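PDB 3T90: glucose-6-phosphate acetyltransferase 1 from Arabidopsis thaliana, which catalyses the transfer of an acetyl group from acetyl-CoA to D-glucosamine 6-phosphate, a step of UDP-N-acetylglucosamine biosynthesis. Local coordinates for residues A[8-13]-A[39-44]; A[24-29]-A[86-91]; A[53-58]-A[65-70]. All blocks are in the same frame, centred on the assembly; numbering follows the deposited sequence.

Interaction 1: A[8-13]-A[39-44]; sequences RKLEIS and RRFEEI
E43 OE1 is gripped by two nitrogens of one guanidinium on helix 34-45, the helix whose F41 reaches across to L10, E11 and I12. R40 NE lies 2.8 Å from E43 OE1 and R40 NH2 3.1 Å from it; both come from the same face of the carboxylate, with the oxygen in the guanidinium plane. Across the segments the contact turns on F41, whose ring packs on side chains and on backbone atoms of 10-12. Its CG is anti to the backbone N (chi1 -179°), which sets the root of the ring beside the carbonyl carbon; the ring beyond it meets 8-13. I12 covers one face, its CB 4.2 Å from the ring centroid and only 14° off the normal, a CH-pi geometry. L10 meets the rim: its CD2 is 3.8 Å from F41 CD1, and its carbonyl O is 3.6 Å from F41 CE1, at the ring edge. An alanine in place of F41 would probably open a gap beside L10 CD2 and leave I12 CB without its aromatic partner. L10 also packs on I53 and V55 of strand 51-58, and F76 of the second subunit touches L10 and I44. Helix 34-45 thus lies over the chain just leaving strand 5-9, the outermost of this chain's sheet, beside the second subunit.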
loop_
_atom_site.group_PDB
_atom_site.type_symbol
_atom_site.label_atom_id
_atom_site.label_comp_id
_atom_site.label_asym_id
_atom_site.label_seq_id
_atom_site.Cartn_x
_atom_site.Cartn_y
_atom_site.Cartn_z
ATOM N N ARG A 8 19.247 0.931 10.821
ATOM C CA ARG A 8 19.487 2.102 9.938
ATOM C C ARG A 8 18.627 1.979 8.649
ATOM O O ARG A 8 17.767 1.087 8.559
ATOM C CB ARG A 8 20.997 2.129 9.542
ATOM C CG ARG A 8 21.478 0.806 8.901
ATOM C CD ARG A 8 22.977 0.979 8.395
ATOM N NE ARG A 8 23.507 -0.264 7.955
ATOM C CZ ARG A 8 23.337 -0.667 6.678
ATOM N NH1 ARG A 8 22.526 0.029 5.845
ATOM N NH2 ARG A 8 23.906 -1.814 6.309
ATOM N N LYS A 9 18.797 2.880 7.695
ATOM C CA LYS A 9 18.123 2.702 6.402
ATOM C C LYS A 9 18.950 1.957 5.439
ATOM O O LYS A 9 20.200 1.872 5.543
ATOM C CB LYS A 9 17.773 4.081 5.851
ATOM C CG LYS A 9 16.672 4.803 6.716
ATOM C CD LYS A 9 16.533 6.220 6.225
ATOM C CE LYS A 9 15.708 7.040 7.220
ATOM N NZ LYS A 9 16.433 7.302 8.517
ATOM N N LEU A 10 18.303 1.344 4.443
ATOM C CA LEU A 10 19.021 0.713 3.348
ATOM C C LEU A 10 19.986 1.685 2.659
ATOM O O LEU A 10 19.656 2.845 2.395
ATOM C CB LEU A 10 17.986 0.207 2.354
ATOM C CG LEU A 10 18.505 -0.610 1.154
ATOM C CD1 LEU A 10 18.961 -2.067 1.664
ATOM C CD2 LEU A 10 17.449 -0.661 0.079
ATOM N N GLU A 11 21.201 1.181 2.335
ATOM C CA GLU A 11 22.173 1.962 1.613
ATOM C C GLU A 11 22.568 1.263 0.331
ATOM O O GLU A 11 22.379 0.017 0.195
ATOM C CB GLU A 11 23.412 2.201 2.519
ATOM C CG GLU A 11 23.076 3.009 3.782
ATOM C CD GLU A 11 22.683 4.469 3.460
ATOM O OE1 GLU A 11 23.333 5.052 2.567
ATOM O OE2 GLU A 11 21.691 5.051 3.998
ATOM N N ILE A 12 23.179 2.010 -0.595
ATOM C CA ILE A 12 23.448 1.386 -1.930
ATOM C C ILE A 12 24.458 0.242 -1.822
ATOM O O ILE A 12 24.353 -0.753 -2.570
ATOM C CB ILE A 12 23.799 2.464 -2.971
ATOM C CG1 ILE A 12 23.519 1.908 -4.421
ATOM C CG2 ILE A 12 25.194 2.957 -2.760
ATOM C CD1 ILE A 12 23.313 3.019 -5.551
ATOM N N SER A 13 25.311 0.262 -0.806
ATOM C CA SER A 13 26.292 -0.813 -0.603
ATOM C C SER A 13 25.702 -2.061 -0.059
ATOM O O SER A 13 26.418 -3.055 0.078
ATOM C CB SER A 13 27.444 -0.312 0.266
ATOM O OG SER A 13 26.932 0.349 1.373
ATOM N N ARG A 39 19.357 0.531 -9.927
ATOM C CA ARG A 39 18.289 1.234 -10.630
ATOM C C ARG A 39 17.138 1.372 -9.650
ATOM O O ARG A 39 16.563 2.480 -9.537
ATOM C CB ARG A 39 17.845 0.408 -11.838
ATOM C CG ARG A 39 16.877 1.149 -12.720
ATOM C CD ARG A 39 16.395 0.365 -13.930
ATOM N NE ARG A 39 15.622 -0.800 -13.486
ATOM C CZ ARG A 39 14.314 -0.775 -13.277
ATOM N NH1 ARG A 39 13.637 0.326 -13.570
ATOM N NH2 ARG A 39 13.687 -1.851 -12.798
ATOM N N ARG A 40 16.744 0.269 -9.004
ATOM C CA ARG A 40 15.540 0.283 -8.178
ATOM C C ARG A 40 15.820 1.021 -6.876
ATOM O O ARG A 40 14.949 1.740 -6.372
ATOM C CB ARG A 40 15.139 -1.200 -7.954
ATOM C CG ARG A 40 13.867 -1.420 -6.964
ATOM C CD ARG A 40 12.672 -0.504 -7.244
ATOM N NE ARG A 40 12.335 -0.436 -8.664
ATOM C CZ ARG A 40 11.435 -1.222 -9.215
ATOM N NH1 ARG A 40 10.835 -2.237 -8.529
ATOM N NH2 ARG A 40 11.068 -0.959 -10.450
ATOM N N PHE A 41 17.055 0.948 -6.338
ATOM C CA PHE A 41 17.417 1.771 -5.162
ATOM C C PHE A 41 17.227 3.238 -5.471
ATOM O O PHE A 41 16.618 3.969 -4.673
ATOM C CB PHE A 41 18.905 1.479 -4.794
ATOM C CG PHE A 41 19.369 2.268 -3.571
ATOM C CD1 PHE A 41 19.246 1.700 -2.290
ATOM C CD2 PHE A 41 19.843 3.565 -3.647
ATOM C CE1 PHE A 41 19.544 2.393 -1.175
ATOM C CE2 PHE A 41 20.205 4.285 -2.472
ATOM C CZ PHE A 41 20.038 3.677 -1.244
ATOM N N GLU A 42 17.664 3.705 -6.650
ATOM C CA GLU A 42 17.508 5.135 -6.880
ATOM C C GLU A 42 16.055 5.511 -7.148
ATOM O O GLU A 42 15.650 6.676 -6.726
ATOM C CB GLU A 42 18.484 5.616 -7.967
ATOM C CG GLU A 42 19.940 5.522 -7.540
ATOM C CD GLU A 42 20.353 6.490 -6.424
ATOM O OE1 GLU A 42 19.703 7.537 -6.225
ATOM O OE2 GLU A 42 21.348 6.221 -5.775
ATOM N N GLU A 43 15.261 4.629 -7.756
ATOM C CA GLU A 43 13.828 4.919 -7.989
ATOM C C GLU A 43 13.113 5.015 -6.679
ATOM O O GLU A 43 12.253 5.885 -6.573
ATOM C CB GLU A 43 13.098 3.833 -8.710
ATOM C CG GLU A 43 13.496 3.741 -10.176
ATOM C CD GLU A 43 12.722 2.669 -10.887
ATOM O OE1 GLU A 43 12.876 1.504 -10.564
ATOM O OE2 GLU A 43 11.953 2.980 -11.816
ATOM N N ILE A 44 13.462 4.203 -5.668
ATOM C CA ILE A 44 12.825 4.303 -4.347
ATOM C C ILE A 44 13.352 5.496 -3.599
ATOM O O ILE A 44 12.559 6.230 -2.960
ATOM C CB ILE A 44 13.009 2.971 -3.578
ATOM C CG1 ILE A 44 12.109 1.891 -4.209
ATOM C CG2 ILE A 44 12.613 3.173 -2.028
ATOM C CD1 ILE A 44 12.433 0.464 -3.680
#

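Interaction 2: A[24-29]-A[86-91]; sequences GQLTVT and IEDVVV
The substrate site, assigned by similarity to T27 and to E87, D88 and V89 among others, is flanked here by L26, which lies over D88 and V90 of strand 82-91. With CG anti to the backbone N (chi1 176°), the branch point of L26 stands off the loop, and the CD2 methyl beyond it rests on the strand backbone, 3.6 Å from D88 CA and 4.2 Å from V89 O. Nearer the loop backbone, L26 CB stands 4.0 Å from V90 CB. Q25 extends the apolar patch: its CB is 3.9 Å from V90 CG2, a methyl that also faces L26 N. The amide end of Q25 finds its polar partners just past the strand, OE1 accepting from S93 N and NE2 donating to D92 OD1, which fastens the loop to the strand end. D88 OD1 is engaged by K75 NZ of the second subunit, as is E87 OE1, so residues of the predicted site are held across the dimer interface. D88 has left-handed backbone angles (phi 58°, psi 41°), unlike its extended neighbours. This local break in the strand is consistent with the bulge in the fourth strand of GNAT acetyltransferases, beside which acetyl-CoA and the acceptor substrate meet.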
loop_
_atom_site.group_PDB
_atom_site.type_symbol
_atom_site.label_atom_id
_atom_site.label_comp_id
_atom_site.label_asym_id
_atom_site.label_seq_id
_atom_site.Cartn_x
_atom_site.Cartn_y
_atom_site.Cartn_z
ATOM N N GLY A 24 14.740 -13.183 0.012
ATOM C CA GLY A 24 14.401 -14.507 -0.499
ATOM C C GLY A 24 13.829 -15.428 0.597
ATOM O O GLY A 24 13.202 -16.418 0.250
ATOM N N GLN A 25 13.996 -15.106 1.861
ATOM C CA GLN A 25 13.345 -15.848 2.971
ATOM C C GLN A 25 11.871 -15.462 3.136
ATOM O O GLN A 25 11.118 -16.181 3.821
ATOM C CB GLN A 25 14.079 -15.616 4.303
ATOM C CG GLN A 25 15.530 -16.146 4.173
ATOM C CD GLN A 25 16.184 -16.233 5.566
ATOM O OE1 GLN A 25 15.530 -16.424 6.592
ATOM N NE2 GLN A 25 17.490 -16.048 5.598
ATOM N N LEU A 26 11.461 -14.373 2.493
ATOM C CA LEU A 26 10.017 -13.975 2.443
ATOM C C LEU A 26 9.417 -14.522 1.170
ATOM O O LEU A 26 8.400 -15.269 1.275
ATOM C CB LEU A 26 9.885 -12.450 2.535
ATOM C CG LEU A 26 8.447 -11.935 2.398
ATOM C CD1 LEU A 26 7.501 -12.393 3.463
ATOM C CD2 LEU A 26 8.581 -10.350 2.446
ATOM N N THR A 27 9.886 -14.095 -0.016
ATOM C CA THR A 27 9.335 -14.727 -1.238
ATOM C C THR A 27 10.376 -14.613 -2.349
ATOM O O THR A 27 11.517 -14.154 -2.121
ATOM C CB THR A 27 8.011 -14.109 -1.593
ATOM O OG1 THR A 27 7.343 -14.981 -2.540
ATOM C CG2 THR A 27 8.111 -12.691 -2.253
ATOM N N VAL A 28 9.991 -15.037 -3.538
ATOM C CA VAL A 28 10.864 -15.115 -4.695
ATOM C C VAL A 28 11.458 -13.724 -4.967
ATOM O O VAL A 28 10.727 -12.725 -5.047
ATOM C CB VAL A 28 10.021 -15.520 -5.920
ATOM C CG1 VAL A 28 10.865 -15.477 -7.228
ATOM C CG2 VAL A 28 9.327 -16.858 -5.690
ATOM N N THR A 29 12.782 -13.692 -5.140
ATOM C CA THR A 29 13.440 -12.466 -5.595
ATOM C C THR A 29 13.901 -12.523 -7.025
ATOM O O THR A 29 14.012 -11.469 -7.695
ATOM C CB THR A 29 14.698 -12.063 -4.746
ATOM O OG1 THR A 29 15.677 -13.122 -4.825
ATOM C CG2 THR A 29 14.330 -11.929 -3.243
ATOM N N ILE A 86 3.197 -0.814 5.557
ATOM C CA ILE A 86 4.444 -1.536 5.928
ATOM C C ILE A 86 4.391 -2.836 5.093
ATOM O O ILE A 86 3.361 -3.549 4.958
ATOM C CB ILE A 86 4.488 -1.841 7.391
ATOM C CG1 ILE A 86 4.868 -0.567 8.150
ATOM C CG2 ILE A 86 5.459 -2.957 7.702
ATOM C CD1 ILE A 86 4.772 -0.648 9.654
ATOM N N GLU A 87 5.529 -3.080 4.463
ATOM C CA GLU A 87 5.737 -4.192 3.482
ATOM C C GLU A 87 7.069 -4.893 3.695
ATOM O O GLU A 87 8.004 -4.308 4.278
ATOM C CB GLU A 87 5.763 -3.644 2.039
ATOM C CG GLU A 87 4.387 -3.107 1.634
ATOM C CD GLU A 87 3.431 -4.192 1.248
ATOM O OE1 GLU A 87 3.849 -5.300 0.732
ATOM O OE2 GLU A 87 2.185 -4.014 1.408
ATOM N N ASP A 88 7.186 -6.121 3.211
ATOM C CA ASP A 88 8.491 -6.769 3.020
ATOM C C ASP A 88 9.297 -6.869 4.303
ATOM O O ASP A 88 10.513 -6.599 4.355
ATOM C CB ASP A 88 9.263 -6.086 1.868
ATOM C CG ASP A 88 8.547 -6.127 0.501
ATOM O OD1 ASP A 88 7.511 -6.861 0.418
ATOM O OD2 ASP A 88 9.009 -5.431 -0.378
ATOM N N VAL A 89 8.575 -7.198 5.375
ATOM C CA VAL A 89 9.191 -7.455 6.716
ATOM C C VAL A 89 9.704 -8.885 6.823
ATOM O O VAL A 89 8.980 -9.834 6.607
ATOM C CB VAL A 89 8.164 -7.178 7.796
ATOM C CG1 VAL A 89 8.822 -7.476 9.174
ATOM C CG2 VAL A 89 7.672 -5.675 7.788
ATOM N N VAL A 90 11.017 -9.031 7.079
ATOM C CA VAL A 90 11.582 -10.409 7.150
ATOM C C VAL A 90 12.795 -10.357 8.064
ATOM O O VAL A 90 13.535 -9.379 8.094
ATOM C CB VAL A 90 11.872 -10.991 5.727
ATOM C CG1 VAL A 90 12.774 -10.217 5.042
ATOM C CG2 VAL A 90 12.441 -12.423 5.822
ATOM N N VAL A 91 12.891 -11.376 8.922
ATOM C CA VAL A 91 14.047 -11.576 9.802
ATOM C C VAL A 91 14.730 -12.849 9.393
ATOM O O VAL A 91 14.060 -13.874 9.189
ATOM C CB VAL A 91 13.583 -11.636 11.269
ATOM C CG1 VAL A 91 14.835 -11.807 12.224
ATOM C CG2 VAL A 91 12.887 -10.415 11.583
#

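Interaction 3: A[53-58]-A[65-70]; sequences ICVIEE and AATGSV
Strands 53-58 and 65-70 run antiparallel, with axes approaching to 4.7 Å and N-to-C directions 175° apart; C54 with G68 and I56 with A66 are hydrogen-bonded pairs, whereas I53 with S69 and V55 with T67 are non-hydrogen-bonded. C54 N donates to G68 O at 2.8 Å, and G68 N returns a bond to C54 O. That carbonyl has a second donor in the T67 hydroxyl, OG1 lying 2.9 Å from C54 O. With OG1 anti to the backbone N (chi1 -172°), the hydroxyl turns in against the opposite strand, and the two donors reach C54 O from opposite faces of its plane. T67 CA adds a CA-H...O contact to the same oxygen at 3.2 Å. Around the hydroxyl, I53 CG2 and V55 CG1 close in from the same face of the sheet, the former 3.7 Å from T67 OG1. F19, L22 and L23 cover T67 there, so helix 19-23 packs over this side. The pairing belongs to the hairpin formed by strands 51-58 and 63-74, at the middle of the GNAT sheet. Near the turn its register shifts in a classic beta bulge: A65 and A66 both face I56. I56 O accepts from A65 N at 2.7 Å and only weakly from A66 N, while I56 N donates to A66 O from above the carbonyl plane. A65 carries the bend, with a psi of -27° that departs from extended values. On the face of C54 and I56, I56 CD1 touches A66 CB at 4.2 Å. F5 packs on I56 from strand 5-9, and V91 meets A66 from strand 82-91. E58 lays its CB against that of A65, but its carboxylate leads away, OE1 to S61 OG and OE2 to T60 N and T4 N.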
loop_
_atom_site.group_PDB
_atom_site.type_symbol
_atom_site.label_atom_id
_atom_site.label_comp_id
_atom_site.label_asym_id
_atom_site.label_seq_id
_atom_site.Cartn_x
_atom_site.Cartn_y
_atom_site.Cartn_z
ATOM N N ILE A 53 13.103 2.190 3.579
ATOM C CA ILE A 53 13.435 0.833 3.851
ATOM C C ILE A 53 14.375 0.762 5.052
ATOM O O ILE A 53 15.462 1.397 4.997
ATOM C CB ILE A 53 14.087 0.151 2.653
ATOM C CG1 ILE A 53 13.139 0.300 1.434
ATOM C CG2 ILE A 53 14.435 -1.326 3.019
ATOM C CD1 ILE A 53 13.651 -0.391 0.188
ATOM N N CYS A 54 14.001 0.042 6.115
ATOM C CA CYS A 54 14.826 -0.111 7.318
ATOM C C CYS A 54 15.564 -1.446 7.162
ATOM O O CYS A 54 14.983 -2.459 6.712
ATOM C CB CYS A 54 13.841 -0.218 8.521
ATOM S SG CYS A 54 14.632 -0.633 10.071
ATOM N N VAL A 55 16.840 -1.441 7.556
ATOM C CA VAL A 55 17.609 -2.690 7.725
ATOM C C VAL A 55 18.286 -2.743 9.059
ATOM O O VAL A 55 18.632 -1.671 9.643
ATOM C CB VAL A 55 18.696 -2.856 6.609
ATOM C CG1 VAL A 55 18.072 -3.036 5.225
ATOM C CG2 VAL A 55 19.786 -1.804 6.640
ATOM N N ILE A 56 18.485 -3.957 9.540
ATOM C CA ILE A 56 19.317 -4.162 10.688
ATOM C C ILE A 56 20.472 -5.012 10.213
ATOM O O ILE A 56 20.258 -6.139 9.726
ATOM C CB ILE A 56 18.601 -4.866 11.829
ATOM C CG1 ILE A 56 17.439 -4.026 12.257
ATOM C CG2 ILE A 56 19.578 -5.173 13.007
ATOM C CD1 ILE A 56 16.556 -4.712 13.411
ATOM N N GLU A 57 21.711 -4.507 10.416
ATOM C CA GLU A 57 22.897 -5.243 10.077
ATOM C C GLU A 57 23.446 -5.938 11.299
ATOM O O GLU A 57 23.511 -5.296 12.353
ATOM C CB GLU A 57 23.972 -4.298 9.464
ATOM C CG GLU A 57 25.219 -5.035 9.003
ATOM C CD GLU A 57 26.298 -4.130 8.372
ATOM O OE1 GLU A 57 25.978 -3.131 7.719
ATOM O OE2 GLU A 57 27.526 -4.454 8.534
ATOM N N GLU A 58 23.822 -7.204 11.131
ATOM C CA GLU A 58 24.593 -7.876 12.245
ATOM C C GLU A 58 26.071 -7.630 11.889
ATOM O O GLU A 58 26.595 -8.025 10.836
ATOM C CB GLU A 58 24.241 -9.347 12.331
ATOM C CG GLU A 58 24.728 -9.985 13.650
ATOM C CD GLU A 58 26.247 -10.276 13.594
ATOM O OE1 GLU A 58 26.691 -10.941 12.616
ATOM O OE2 GLU A 58 26.922 -9.775 14.550
ATOM N N ALA A 65 20.456 -8.690 8.739
ATOM C CA ALA A 65 19.735 -9.641 9.570
ATOM C C ALA A 65 18.198 -9.496 9.569
ATOM O O ALA A 65 17.473 -10.404 9.856
ATOM C CB ALA A 65 20.243 -9.471 11.046
ATOM N N ALA A 66 17.725 -8.297 9.322
ATOM C CA ALA A 66 16.278 -8.034 9.247
ATOM C C ALA A 66 16.019 -6.818 8.410
ATOM O O ALA A 66 16.908 -5.976 8.183
ATOM C CB ALA A 66 15.718 -7.801 10.708
ATOM N N THR A 67 14.816 -6.717 7.855
ATOM C CA THR A 67 14.431 -5.616 6.994
ATOM C C THR A 67 12.909 -5.429 7.020
ATOM O O THR A 67 12.155 -6.353 7.356
ATOM C CB THR A 67 14.916 -5.822 5.555
ATOM O OG1 THR A 67 14.671 -4.613 4.800
ATOM C CG2 THR A 67 14.273 -7.011 4.843
ATOM N N GLY A 68 12.496 -4.210 6.635
ATOM C CA GLY A 68 11.065 -3.927 6.454
ATOM C C GLY A 68 11.004 -2.582 5.804
ATOM O O GLY A 68 11.875 -1.731 5.939
ATOM N N SER A 69 9.916 -2.356 5.080
ATOM C CA SER A 69 9.723 -1.150 4.270
ATOM C C SER A 69 8.433 -0.430 4.631
ATOM O O SER A 69 7.490 -1.066 5.139
ATOM C CB SER A 69 9.615 -1.536 2.792
ATOM O OG SER A 69 10.753 -2.289 2.384
ATOM N N VAL A 70 8.372 0.867 4.373
ATOM C CA VAL A 70 7.019 1.505 4.390
ATOM C C VAL A 70 6.853 2.504 3.264
ATOM O O VAL A 70 7.771 3.259 2.966
ATOM C CB VAL A 70 6.782 2.140 5.832
ATOM C CG1 VAL A 70 7.730 3.355 6.111
ATOM C CG2 VAL A 70 5.287 2.545 5.942
#

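In the fold
From the N terminus, the chain leaves strand 5-9, passes through the loop at 24-29 and returns at helix 34-45, where interaction 1 closes a loop of 25 residues. Residues 24-29 lie inside that loop but find their partner only at 86-91, so interactions 1 and 2 cross. Interaction 3 opens after interaction 1 has closed and is nested within the longer loop of interaction 2. The sheet joins all three: R8 O lies 2.9 Å from V55 N, and V90 N 2.9 Å from T67 O, both probable hydrogen bonds. The hairpin of interaction 3 thus stands between strands 5-9 and 82-91, while interactions 1 and 2, centres about 16 Å apart, both touch the second subunit.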